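Dihydropteroate synthase (Burkholderia cenocepacia, PDB 2Y5S) probably catalyses the condensation of para-aminobenzoate with 6-hydroxymethyl-7,8-dihydropterin diphosphate, giving the folate precursor 7,8-dihydropteroate. Local coordinates at residues I190-F196 against Y226-M232; I121-F127 against G142-M148; R22-I28 against A60-D64. All coordinates share one frame; numbering follows the deposited sequence.

Contact 1. Residues I190-F196 against Y226-M232; sequences ICVDPGF and YPILAGM. With 78H (7,8-dihydropteroate), chain P.
Val192 and Ile228 face each other in a single beta bridge, made by two backbone bonds: Val192 N donates to Pro227 O at 3.0 Å, and Leu229 N donates to Val192 O at 2.8 Å. The bridge links the edge strands 190-193 and 229-230, completing the ring of eight parallel strands of the TIM barrel.

Polar side-chain chemistry belongs to Asp193. Its CG stands anti to the backbone N (chi1 179°), turning the carboxylate to the pterin, where OD2 takes a bond of doubtfully short length from N3 of 7,8-dihydropteroate and a weak one from its N2 at 2.8 Å. Gly195 N meets OD1 from above the carboxylate plane at 2.8 Å, an Asx turn that restrains the group's rotation. One water accepts from both Phe196 N and Gly231 N, bridging residues 190-196 and 226-232.

Among apolar contacts, Met232 SD sits over the face of Phe196, 3.8 Å from the ring centroid, while Ala230 CB lies at that ring's edge. At the other end Ile190 CB packs on Tyr226 CE1 at 3.7 Å.

Helix 165-182 covers Ile190, Val192 and Tyr226, helix 204-211 backs Phe196 and Met232, and strand 142-146 flanks Cys191 and Asp193.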
loop_
_atom_site.group_PDB
_atom_site.type_symbol
_atom_site.label_atom_id
_atom_site.label_comp_id
_atom_site.label_asym_id
_atom_site.label_seq_id
_atom_site.Cartn_x
_atom_site.Cartn_y
_atom_site.Cartn_z
ATOM N N ILE B 190 -7.781 8.239 -25.716
ATOM C CA ILE B 190 -6.804 9.058 -25.011
ATOM C C ILE B 190 -6.851 8.829 -23.503
ATOM O O ILE B 190 -7.913 8.866 -22.876
ATOM C CB ILE B 190 -7.019 10.575 -25.304
ATOM C CG1 ILE B 190 -6.913 10.850 -26.820
ATOM C CG2 ILE B 190 -5.973 11.434 -24.549
ATOM C CD1 ILE B 190 -7.487 12.207 -27.282
ATOM N N CYS B 191 -5.679 8.589 -22.929
ATOM C CA CYS B 191 -5.495 8.679 -21.492
ATOM C C CYS B 191 -4.390 9.675 -21.223
ATOM O O CYS B 191 -3.686 10.088 -22.148
ATOM C CB CYS B 191 -5.176 7.330 -20.868
ATOM S SG CYS B 191 -3.654 6.547 -21.365
ATOM N N VAL B 192 -4.287 10.111 -19.973
ATOM C CA VAL B 192 -3.309 11.125 -19.594
ATOM C C VAL B 192 -2.490 10.669 -18.390
ATOM O O VAL B 192 -2.917 9.805 -17.601
ATOM C CB VAL B 192 -3.992 12.445 -19.244
ATOM C CG1 VAL B 192 -4.821 12.960 -20.432
ATOM C CG2 VAL B 192 -4.858 12.285 -17.975
ATOM N N ASP B 193 -1.339 11.301 -18.221
ATOM C CA ASP B 193 -0.390 10.932 -17.185
ATOM C C ASP B 193 0.337 12.199 -16.713
ATOM O O ASP B 193 0.912 12.928 -17.531
ATOM C CB ASP B 193 0.580 9.933 -17.805
ATOM C CG ASP B 193 1.650 9.451 -16.863
ATOM O OD1 ASP B 193 1.916 10.072 -15.823
ATOM O OD2 ASP B 193 2.288 8.437 -17.232
ATOM N N PRO B 194 0.331 12.461 -15.394
ATOM C CA PRO B 194 0.943 13.695 -14.868
ATOM C C PRO B 194 2.465 13.723 -14.891
ATOM O O PRO B 194 3.073 14.774 -14.594
ATOM C CB PRO B 194 0.444 13.735 -13.419
ATOM C CG PRO B 194 0.236 12.282 -13.084
ATOM C CD PRO B 194 -0.364 11.712 -14.332
ATOM N N GLY B 195 3.086 12.585 -15.211
ATOM C CA GLY B 195 4.513 12.549 -15.477
ATOM C C GLY B 195 5.353 12.706 -14.240
ATOM O O GLY B 195 6.216 13.591 -14.140
ATOM N N PHE B 196 5.141 11.805 -13.301
ATOM C CA PHE B 196 5.900 11.828 -12.081
ATOM C C PHE B 196 7.405 11.754 -12.373
ATOM O O PHE B 196 7.844 10.893 -13.122
ATOM C CB PHE B 196 5.480 10.660 -11.182
ATOM C CG PHE B 196 4.124 10.813 -10.614
ATOM C CD1 PHE B 196 3.883 11.755 -9.643
ATOM C CD2 PHE B 196 3.059 10.027 -11.073
ATOM C CE1 PHE B 196 2.609 11.931 -9.128
ATOM C CE2 PHE B 196 1.791 10.188 -10.554
ATOM C CZ PHE B 196 1.567 11.150 -9.582
ATOM N N TYR B 226 -10.625 12.295 -18.526
ATOM C CA TYR B 226 -9.699 11.361 -19.186
ATOM C C TYR B 226 -9.133 10.382 -18.136
ATOM O O TYR B 226 -8.779 10.788 -17.019
ATOM C CB TYR B 226 -8.578 12.123 -19.901
ATOM C CG TYR B 226 -9.020 12.780 -21.201
ATOM C CD1 TYR B 226 -9.113 12.046 -22.382
ATOM C CD2 TYR B 226 -9.348 14.136 -21.253
ATOM C CE1 TYR B 226 -9.522 12.640 -23.573
ATOM C CE2 TYR B 226 -9.776 14.735 -22.440
ATOM C CZ TYR B 226 -9.860 13.984 -23.595
ATOM O OH TYR B 226 -10.284 14.559 -24.770
ATOM N N PRO B 227 -9.102 9.078 -18.459
ATOM C CA PRO B 227 -8.533 8.140 -17.500
ATOM C C PRO B 227 -7.039 8.367 -17.334
ATOM O O PRO B 227 -6.369 8.805 -18.283
ATOM C CB PRO B 227 -8.829 6.785 -18.121
ATOM C CG PRO B 227 -8.828 7.048 -19.588
ATOM C CD PRO B 227 -9.488 8.402 -19.712
ATOM N N ILE B 228 -6.534 8.079 -16.130
ATOM C CA ILE B 228 -5.174 8.430 -15.715
ATOM C C ILE B 228 -4.292 7.191 -15.649
ATOM O O ILE B 228 -4.677 6.171 -15.041
ATOM C CB ILE B 228 -5.170 9.063 -14.331
ATOM C CG1 ILE B 228 -5.981 10.356 -14.334
ATOM C CG2 ILE B 228 -3.718 9.321 -13.809
ATOM C CD1 ILE B 228 -6.269 10.924 -12.922
ATOM N N LEU B 229 -3.143 7.285 -16.313
ATOM C CA LEU B 229 -2.032 6.368 -16.135
ATOM C C LEU B 229 -1.009 7.044 -15.229
ATOM O O LEU B 229 -0.637 8.193 -15.469
ATOM C CB LEU B 229 -1.415 6.035 -17.488
ATOM C CG LEU B 229 -0.350 4.916 -17.547
ATOM C CD1 LEU B 229 -0.345 4.325 -18.976
ATOM C CD2 LEU B 229 1.044 5.404 -17.175
ATOM N N ALA B 230 -0.585 6.343 -14.182
ATOM C CA ALA B 230 0.390 6.849 -13.227
ATOM C C ALA B 230 1.584 5.903 -13.171
ATOM O O ALA B 230 1.430 4.696 -13.057
ATOM C CB ALA B 230 -0.230 6.968 -11.853
ATOM N N GLY B 231 2.769 6.477 -13.239
ATOM C CA GLY B 231 4.003 5.714 -13.164
ATOM C C GLY B 231 4.946 6.301 -12.128
ATOM O O GLY B 231 5.562 7.339 -12.368
ATOM N N MET B 232 5.076 5.629 -10.982
ATOM C CA MET B 232 5.999 6.067 -9.929
ATOM C C MET B 232 7.035 5.035 -9.535
ATOM O O MET B 232 7.868 5.295 -8.668
ATOM C CB MET B 232 5.176 6.453 -8.716
ATOM C CG MET B 232 4.344 7.676 -9.002
ATOM S SD MET B 232 3.216 8.009 -7.685
ATOM C CE MET B 232 1.983 6.826 -8.112
HETATM O O4 78H P . 5.794 7.873 -15.508
HETATM C C4 78H P . 5.781 7.499 -16.682
HETATM C C5 78H P . 6.949 7.058 -17.337
HETATM N N3 78H P . 4.577 7.528 -17.403
HETATM C C9 78H P . 6.839 6.669 -18.693
HETATM N N5 78H P . 8.131 6.961 -16.676
HETATM C C2 78H P . 4.544 7.144 -18.779
HETATM N N8 78H P . 7.952 6.220 -19.391
HETATM N N1 78H P . 5.672 6.714 -19.366
HETATM C C6 78H P . 9.252 6.577 -17.318
HETATM N N2 78H P . 3.403 7.210 -19.482
HETATM C C7 78H P . 9.303 6.329 -18.829
HETATM C C10 78H P . 10.539 6.403 -16.564
HETATM N N11 78H P . 11.229 7.691 -16.428
HETATM C C15 78H P . 11.663 8.061 -15.230
HETATM C C16 78H P . 11.373 9.325 -14.727
HETATM C C17 78H P . 12.393 7.141 -14.475
HETATM C C18 78H P . 11.831 9.682 -13.471
HETATM C C19 78H P . 12.852 7.501 -13.215
HETATM C C20 78H P . 12.574 8.772 -12.717
HETATM C C21 78H P . 13.051 9.159 -11.314
HETATM O O22 78H P . 12.534 10.166 -10.825
HETATM O O23 78H P . 13.815 8.391 -10.688
HETATM O O HOH W 1 3.830 9.206 -14.204
#

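Contact 2. Residues I121-F127 against G142-M148; sequences INDIWGF and GLCAMHM. With 78H (7,8-dihydropteroate), chain P; EDO (1,2-ethanediol), chain V.
The beta-alpha-beta unit of strand 120-123, helix 132-136 and strand 142-146 brings Ile121 beside Leu143 and Asn122 beside Cys144, in a parallel pair whose short axes are 6° apart. Backbone bonds alternate across it: Ile121 N reaches Gly142 O at 2.8 Å, Cys144 N returns to Ile121 O, Asp123 N continues to Cys144 O, and a weak bond from Met146 N to Asp123 O ends the series.

Beyond the strands a type I turn, Asp123 to Gly126, brings Gly126 CA to 4.1 Å from Ala145 CA. Both carboxylate oxygens of Asp123 brace it, accepting from Trp125 N and Phe127 N, each donor lying above the carboxylate plane. Met148, its chain bent at chi3 (41°), lays CE over the face of Trp125 in a CH-pi contact, 3.3 Å from the five-membered ring's centroid, while SD makes a Met-aromatic contact above the six-membered ring. Met146 lies alongside Ile124, its CE 3.7 Å from Ile124 CB, and Phe127 CZ rests on Leu143 CB at 3.8 Å. One water donates to Ile124 O and Met146 O.

Asn122 offers 7,8-dihydropteroate a complementary amide: ND2 donates to N1 at 3.0 Å, and OD1 faces N2 at a doubtfully short distance. Since ND2 also donates to Asp64 OD2, its two acceptors probably fix the amide's orientation, with the thioether SD of Met146 packed against the pterin, 3.6 Å from N3.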
loop_
_atom_site.group_PDB
_atom_site.type_symbol
_atom_site.label_atom_id
_atom_site.label_comp_id
_atom_site.label_asym_id
_atom_site.label_seq_id
_atom_site.Cartn_x
_atom_site.Cartn_y
_atom_site.Cartn_z
ATOM N N ILE B 121 0.254 3.870 -27.712
ATOM C CA ILE B 121 1.469 4.680 -27.751
ATOM C C ILE B 121 1.535 5.540 -26.497
ATOM O O ILE B 121 0.628 6.328 -26.195
ATOM C CB ILE B 121 1.579 5.548 -29.022
ATOM C CG1 ILE B 121 1.468 4.696 -30.299
ATOM C CG2 ILE B 121 2.893 6.336 -29.012
ATOM C CD1 ILE B 121 2.612 3.649 -30.496
ATOM N N ASN B 122 2.626 5.347 -25.761
ATOM C CA ASN B 122 2.848 5.978 -24.500
ATOM C C ASN B 122 3.986 6.987 -24.666
ATOM O O ASN B 122 5.144 6.585 -24.765
ATOM C CB ASN B 122 3.234 4.897 -23.481
ATOM C CG ASN B 122 3.606 5.481 -22.139
ATOM O OD1 ASN B 122 3.130 6.539 -21.790
ATOM N ND2 ASN B 122 4.471 4.793 -21.386
ATOM N N ASP B 123 3.654 8.280 -24.682
ATOM C CA ASP B 123 4.592 9.333 -25.122
ATOM C C ASP B 123 4.929 10.369 -24.038
ATOM O O ASP B 123 4.119 11.222 -23.691
ATOM C CB ASP B 123 4.043 10.039 -26.358
ATOM C CG ASP B 123 5.019 11.064 -26.951
ATOM O OD1 ASP B 123 6.192 11.135 -26.528
ATOM O OD2 ASP B 123 4.589 11.817 -27.844
ATOM N N ILE B 124 6.148 10.303 -23.540
ATOM C CA ILE B 124 6.628 11.248 -22.552
ATOM C C ILE B 124 6.574 12.695 -23.053
ATOM O O ILE B 124 6.490 13.601 -22.250
ATOM C CB ILE B 124 8.054 10.907 -22.026
ATOM C CG1 ILE B 124 9.080 10.846 -23.155
ATOM C CG2 ILE B 124 8.030 9.565 -21.258
ATOM C CD1 ILE B 124 10.525 11.135 -22.690
ATOM N N TRP B 125 6.608 12.908 -24.369
ATOM C CA TRP B 125 6.521 14.259 -24.913
ATOM C C TRP B 125 5.104 14.710 -25.267
ATOM O O TRP B 125 4.931 15.805 -25.796
ATOM C CB TRP B 125 7.459 14.430 -26.128
ATOM C CG TRP B 125 8.861 14.740 -25.724
ATOM C CD1 TRP B 125 9.921 13.914 -25.803
ATOM C CD2 TRP B 125 9.347 15.966 -25.161
ATOM N NE1 TRP B 125 11.038 14.521 -25.311
ATOM C CE2 TRP B 125 10.715 15.792 -24.916
ATOM C CE3 TRP B 125 8.749 17.185 -24.822
ATOM C CZ2 TRP B 125 11.517 16.801 -24.365
ATOM C CZ3 TRP B 125 9.538 18.188 -24.279
ATOM C CH2 TRP B 125 10.909 17.987 -24.048
ATOM N N GLY B 126 4.098 13.880 -24.981
ATOM C CA GLY B 126 2.701 14.286 -25.113
ATOM C C GLY B 126 2.326 14.612 -26.552
ATOM O O GLY B 126 1.501 15.486 -26.810
ATOM N N PHE B 127 2.967 13.904 -27.474
ATOM C CA PHE B 127 2.742 14.013 -28.914
ATOM C C PHE B 127 3.156 15.355 -29.460
ATOM O O PHE B 127 2.619 15.828 -30.471
ATOM C CB PHE B 127 1.292 13.593 -29.266
ATOM C CG PHE B 127 0.974 12.216 -28.773
ATOM C CD1 PHE B 127 1.413 11.108 -29.468
ATOM C CD2 PHE B 127 0.338 12.025 -27.561
ATOM C CE1 PHE B 127 1.181 9.839 -28.992
ATOM C CE2 PHE B 127 0.111 10.757 -27.071
ATOM C CZ PHE B 127 0.538 9.658 -27.784
ATOM N N GLY B 142 -4.700 3.098 -28.354
ATOM C CA GLY B 142 -4.695 3.957 -27.186
ATOM C C GLY B 142 -3.500 4.897 -27.257
ATOM O O GLY B 142 -2.477 4.590 -27.887
ATOM N N LEU B 143 -3.641 6.053 -26.622
ATOM C CA LEU B 143 -2.598 7.061 -26.614
ATOM C C LEU B 143 -2.500 7.659 -25.237
ATOM O O LEU B 143 -3.488 8.199 -24.726
ATOM C CB LEU B 143 -2.919 8.172 -27.609
ATOM C CG LEU B 143 -3.169 7.793 -29.071
ATOM C CD1 LEU B 143 -3.730 8.992 -29.836
ATOM C CD2 LEU B 143 -1.874 7.304 -29.689
ATOM N N CYS B 144 -1.320 7.573 -24.635
ATOM C CA CYS B 144 -1.100 8.212 -23.343
ATOM C C CYS B 144 -0.238 9.452 -23.536
ATOM O O CYS B 144 0.935 9.359 -23.911
ATOM C CB CYS B 144 -0.426 7.290 -22.358
ATOM S SG CYS B 144 -0.123 8.087 -20.745
ATOM N N ALA B 145 -0.847 10.600 -23.292
ATOM C CA ALA B 145 -0.166 11.898 -23.331
ATOM C C ALA B 145 0.312 12.199 -21.923
ATOM O O ALA B 145 -0.502 12.381 -21.013
ATOM C CB ALA B 145 -1.146 12.979 -23.804
ATOM N N MET B 146 1.624 12.219 -21.729
ATOM C CA MET B 146 2.208 12.534 -20.431
ATOM C C MET B 146 2.604 13.993 -20.366
ATOM O O MET B 146 2.897 14.612 -21.403
ATOM C CB MET B 146 3.449 11.675 -20.199
ATOM C CG MET B 146 3.900 11.578 -18.747
ATOM S SD MET B 146 5.526 10.827 -18.587
ATOM C CE MET B 146 6.565 12.268 -18.932
ATOM N N HIS B 147 2.642 14.529 -19.146
ATOM C CA HIS B 147 3.206 15.846 -18.888
ATOM C C HIS B 147 4.690 15.761 -18.521
ATOM O O HIS B 147 5.079 15.058 -17.586
ATOM C CB HIS B 147 2.457 16.551 -17.743
ATOM C CG HIS B 147 3.057 17.869 -17.360
ATOM N ND1 HIS B 147 4.112 17.983 -16.475
ATOM C CD2 HIS B 147 2.757 19.129 -17.753
ATOM C CE1 HIS B 147 4.442 19.253 -16.355
ATOM N NE2 HIS B 147 3.628 19.972 -17.108
ATOM N N MET B 148 5.503 16.503 -19.264
ATOM C CA MET B 148 6.897 16.694 -18.930
ATOM C C MET B 148 7.176 18.160 -19.164
ATOM O O MET B 148 6.729 18.736 -20.167
ATOM C CB MET B 148 7.808 15.795 -19.783
ATOM C CG MET B 148 9.298 16.129 -19.697
ATOM S SD MET B 148 10.398 15.028 -20.622
ATOM C CE MET B 148 9.429 14.832 -22.094
HETATM O O4 78H P . 5.794 7.873 -15.508
HETATM C C4 78H P . 5.781 7.499 -16.682
HETATM C C5 78H P . 6.949 7.058 -17.337
HETATM N N3 78H P . 4.577 7.528 -17.403
HETATM C C9 78H P . 6.839 6.669 -18.693
HETATM N N5 78H P . 8.131 6.961 -16.676
HETATM C C2 78H P . 4.544 7.144 -18.779
HETATM N N8 78H P . 7.952 6.220 -19.391
HETATM N N1 78H P . 5.672 6.714 -19.366
HETATM C C6 78H P . 9.252 6.577 -17.318
HETATM N N2 78H P . 3.403 7.210 -19.482
HETATM C C7 78H P . 9.303 6.329 -18.829
HETATM C C10 78H P . 10.539 6.403 -16.564
HETATM N N11 78H P . 11.229 7.691 -16.428
HETATM C C15 78H P . 11.663 8.061 -15.230
HETATM C C16 78H P . 11.373 9.325 -14.727
HETATM C C17 78H P . 12.393 7.141 -14.475
HETATM C C18 78H P . 11.831 9.682 -13.471
HETATM C C19 78H P . 12.852 7.501 -13.215
HETATM C C20 78H P . 12.574 8.772 -12.717
HETATM C C21 78H P . 13.051 9.159 -11.314
HETATM O O22 78H P . 12.534 10.166 -10.825
HETATM O O23 78H P . 13.815 8.391 -10.688
HETATM C C1 EDO V . 4.834 22.913 -21.222
HETATM O O1 EDO V . 4.627 23.649 -20.014
HETATM C C2 EDO V . 5.508 21.602 -20.852
HETATM O O2 EDO V . 6.811 21.562 -21.432
HETATM O O HOH W 2 4.970 15.929 -22.438
#

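Contact 3. Residues R22-I28 against A60-D64; sequences RPLVMGI and ADLLD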
loop_
_atom_site.group_PDB
_atom_site.type_symbol
_atom_site.label_atom_id
_atom_site.label_comp_id
_atom_site.label_asym_id
_atom_site.label_seq_id
_atom_site.Cartn_x
_atom_site.Cartn_y
_atom_site.Cartn_z
ATOM N N ARG B 22 -11.829 -2.585 -12.283
ATOM C CA ARG B 22 -10.653 -2.539 -11.404
ATOM C C ARG B 22 -9.526 -1.843 -12.162
ATOM O O ARG B 22 -9.495 -1.880 -13.395
ATOM C CB ARG B 22 -10.222 -3.942 -10.992
ATOM C CG ARG B 22 -9.690 -4.796 -12.123
ATOM C CD ARG B 22 -9.260 -6.193 -11.670
ATOM N NE ARG B 22 -8.882 -6.959 -12.855
ATOM C CZ ARG B 22 -7.693 -6.891 -13.452
ATOM N NH1 ARG B 22 -6.724 -6.094 -12.980
ATOM N NH2 ARG B 22 -7.479 -7.605 -14.550
ATOM N N PRO B 23 -8.594 -1.213 -11.428
ATOM C CA PRO B 23 -7.440 -0.626 -12.071
ATOM C C PRO B 23 -6.594 -1.696 -12.695
ATOM O O PRO B 23 -6.581 -2.844 -12.220
ATOM C CB PRO B 23 -6.680 0.043 -10.915
ATOM C CG PRO B 23 -7.166 -0.611 -9.700
ATOM C CD PRO B 23 -8.565 -1.036 -9.965
ATOM N N LEU B 24 -5.916 -1.333 -13.764
ATOM C CA LEU B 24 -5.089 -2.272 -14.517
ATOM C C LEU B 24 -3.622 -2.054 -14.241
ATOM O O LEU B 24 -3.185 -0.944 -13.957
ATOM C CB LEU B 24 -5.361 -2.133 -16.031
ATOM C CG LEU B 24 -6.787 -2.438 -16.499
ATOM C CD1 LEU B 24 -6.828 -2.418 -18.054
ATOM C CD2 LEU B 24 -7.387 -3.742 -15.959
ATOM N N VAL B 25 -2.865 -3.140 -14.299
ATOM C CA VAL B 25 -1.433 -3.114 -14.065
ATOM C C VAL B 25 -0.640 -3.238 -15.402
ATOM O O VAL B 25 -0.776 -4.209 -16.163
ATOM C CB VAL B 25 -1.065 -4.218 -13.086
ATOM C CG1 VAL B 25 0.445 -4.321 -12.921
ATOM C CG2 VAL B 25 -1.807 -3.966 -11.738
ATOM N N MET B 26 0.157 -2.218 -15.687
ATOM C CA MET B 26 1.026 -2.201 -16.870
ATOM C C MET B 26 2.446 -2.550 -16.433
ATOM O O MET B 26 3.080 -1.782 -15.708
ATOM C CB MET B 26 1.015 -0.819 -17.510
ATOM C CG MET B 26 2.122 -0.577 -18.549
ATOM S SD MET B 26 2.121 1.090 -19.271
ATOM C CE MET B 26 0.602 1.013 -20.218
ATOM N N GLY B 27 2.950 -3.703 -16.873
ATOM C CA GLY B 27 4.287 -4.146 -16.485
ATOM C C GLY B 27 5.332 -3.530 -17.403
ATOM O O GLY B 27 5.167 -3.529 -18.618
ATOM N N ILE B 28 6.424 -3.045 -16.824
ATOM C CA ILE B 28 7.447 -2.353 -17.579
ATOM C C ILE B 28 8.392 -3.407 -18.141
ATOM O O ILE B 28 9.024 -4.149 -17.387
ATOM C CB ILE B 28 8.236 -1.360 -16.707
ATOM C CG1 ILE B 28 7.319 -0.251 -16.168
ATOM C CG2 ILE B 28 9.408 -0.742 -17.513
ATOM C CD1 ILE B 28 7.910 0.473 -14.939
ATOM N N ALA B 60 0.051 -9.155 -14.991
ATOM C CA ALA B 60 0.104 -7.924 -15.791
ATOM C C ALA B 60 -1.081 -7.890 -16.755
ATOM O O ALA B 60 -1.367 -8.890 -17.434
ATOM C CB ALA B 60 1.405 -7.840 -16.564
ATOM N N ASP B 61 -1.749 -6.743 -16.827
ATOM C CA ASP B 61 -2.855 -6.539 -17.784
ATOM C C ASP B 61 -2.389 -5.862 -19.086
ATOM O O ASP B 61 -3.051 -5.979 -20.113
ATOM C CB ASP B 61 -3.930 -5.673 -17.142
ATOM C CG ASP B 61 -4.434 -6.249 -15.853
ATOM O OD1 ASP B 61 -5.000 -7.355 -15.889
ATOM O OD2 ASP B 61 -4.282 -5.596 -14.808
ATOM N N LEU B 62 -1.279 -5.131 -19.027
ATOM C CA LEU B 62 -0.656 -4.541 -20.212
ATOM C C LEU B 62 0.847 -4.673 -20.065
ATOM O O LEU B 62 1.349 -4.800 -18.939
ATOM C CB LEU B 62 -0.986 -3.048 -20.371
ATOM C CG LEU B 62 -2.421 -2.510 -20.332
ATOM C CD1 LEU B 62 -2.798 -2.224 -18.874
ATOM C CD2 LEU B 62 -2.533 -1.235 -21.190
ATOM N N LEU B 63 1.552 -4.624 -21.206
ATOM C CA LEU B 63 3.008 -4.595 -21.216
ATOM C C LEU B 63 3.490 -3.331 -21.906
ATOM O O LEU B 63 2.995 -2.993 -22.980
ATOM C CB LEU B 63 3.579 -5.817 -21.941
ATOM C CG LEU B 63 3.224 -7.157 -21.307
ATOM C CD1 LEU B 63 3.633 -8.312 -22.247
ATOM C CD2 LEU B 63 3.878 -7.261 -19.928
ATOM N N ASP B 64 4.461 -2.652 -21.297
ATOM C CA ASP B 64 5.013 -1.425 -21.864
ATOM C C ASP B 64 6.416 -1.738 -22.371
ATOM O O ASP B 64 7.312 -2.087 -21.596
ATOM C CB ASP B 64 5.017 -0.283 -20.831
ATOM C CG ASP B 64 5.230 1.117 -21.466
ATOM O OD1 ASP B 64 4.718 1.392 -22.572
ATOM O OD2 ASP B 64 5.908 1.962 -20.846
#
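Met26 and Leu62 hold the tightly packed part of this contact, their CA atoms 4.4 Å apart in a parallel bridge. Gly27 N donates to Leu62 O at 2.8 Å, and Gly27 O accepts from Asp64 N at 2.9 Å, so the glycine backbone serves the neighbouring strand in both directions. Met26 leaves the backbone with CG anti to its N (chi1 166°) and runs across Asp64, with SD 3.6 Å from Asp64 CB; the bend at chi3 then takes CE to Leu62 CD2 at 4.0 Å. The polar end of Asp64 is satisfied elsewhere: OD1 by Ser101, OD2 by a salt bridge to Arg270.

Strands 24-30 and 62-66, with helix 45-58 between them in the chain, form the first beta-alpha-beta unit of the TIM barrel. Met26, Ile28, Leu62 and Asp64 share one face of the sheet, and the side chain of Asp64 lies about 5 Å from the bound 7,8-dihydropteroate. Leu63 points to the other face, where it packs on Ala52, Met55 and Ile56 of helix 45-58.

At the opposite end, where the strands begin, charge and solvent join the apolar packing, in which Leu24 CB still meets Leu62 CD1. Arg22 is exposed, yet it forms a salt bridge with the partly exposed Asp61, end-on: NH2 meets OD1 at 2.8 Å and NH1 meets OD2 at 3.1 Å. Both oxygens lie in the guanidinium plane, but the carboxylate is turned 44° from it. Asp61 OD2 spends its anti lone pair on Val25 N, a nearly straight bond that ties the carboxylate to the strand as well as to Arg22. In return Val25 O accepts from both Asp61 N and Leu62 N. Leu24 CD2 lies over one face of the guanidinium, toward its rim.

The three contacts sit at different places round one parallel barrel. Contacts 1 and 2 are wholly buried and share a strand edge, where Cys191 N reaches Leu143 O and Asp193 O meets His147 N; both touch the pterin, and Asp193 and Asn122 hydrogen-bond to it. Contact 3 is also buried for most of its length but has an exposed end, and its salt bridge lies there instead of in the ligand pocket. Its inner end is linked to contact 2 through Asp64 and Asn122, and to contact 1 by packing of Leu229 CD1 on Met26 CE at 3.7 Å. All three join consecutive strands, but contact 1 does so by a single bridge with two backbone bonds, against the longer parallel pairing of contacts 2 and 3.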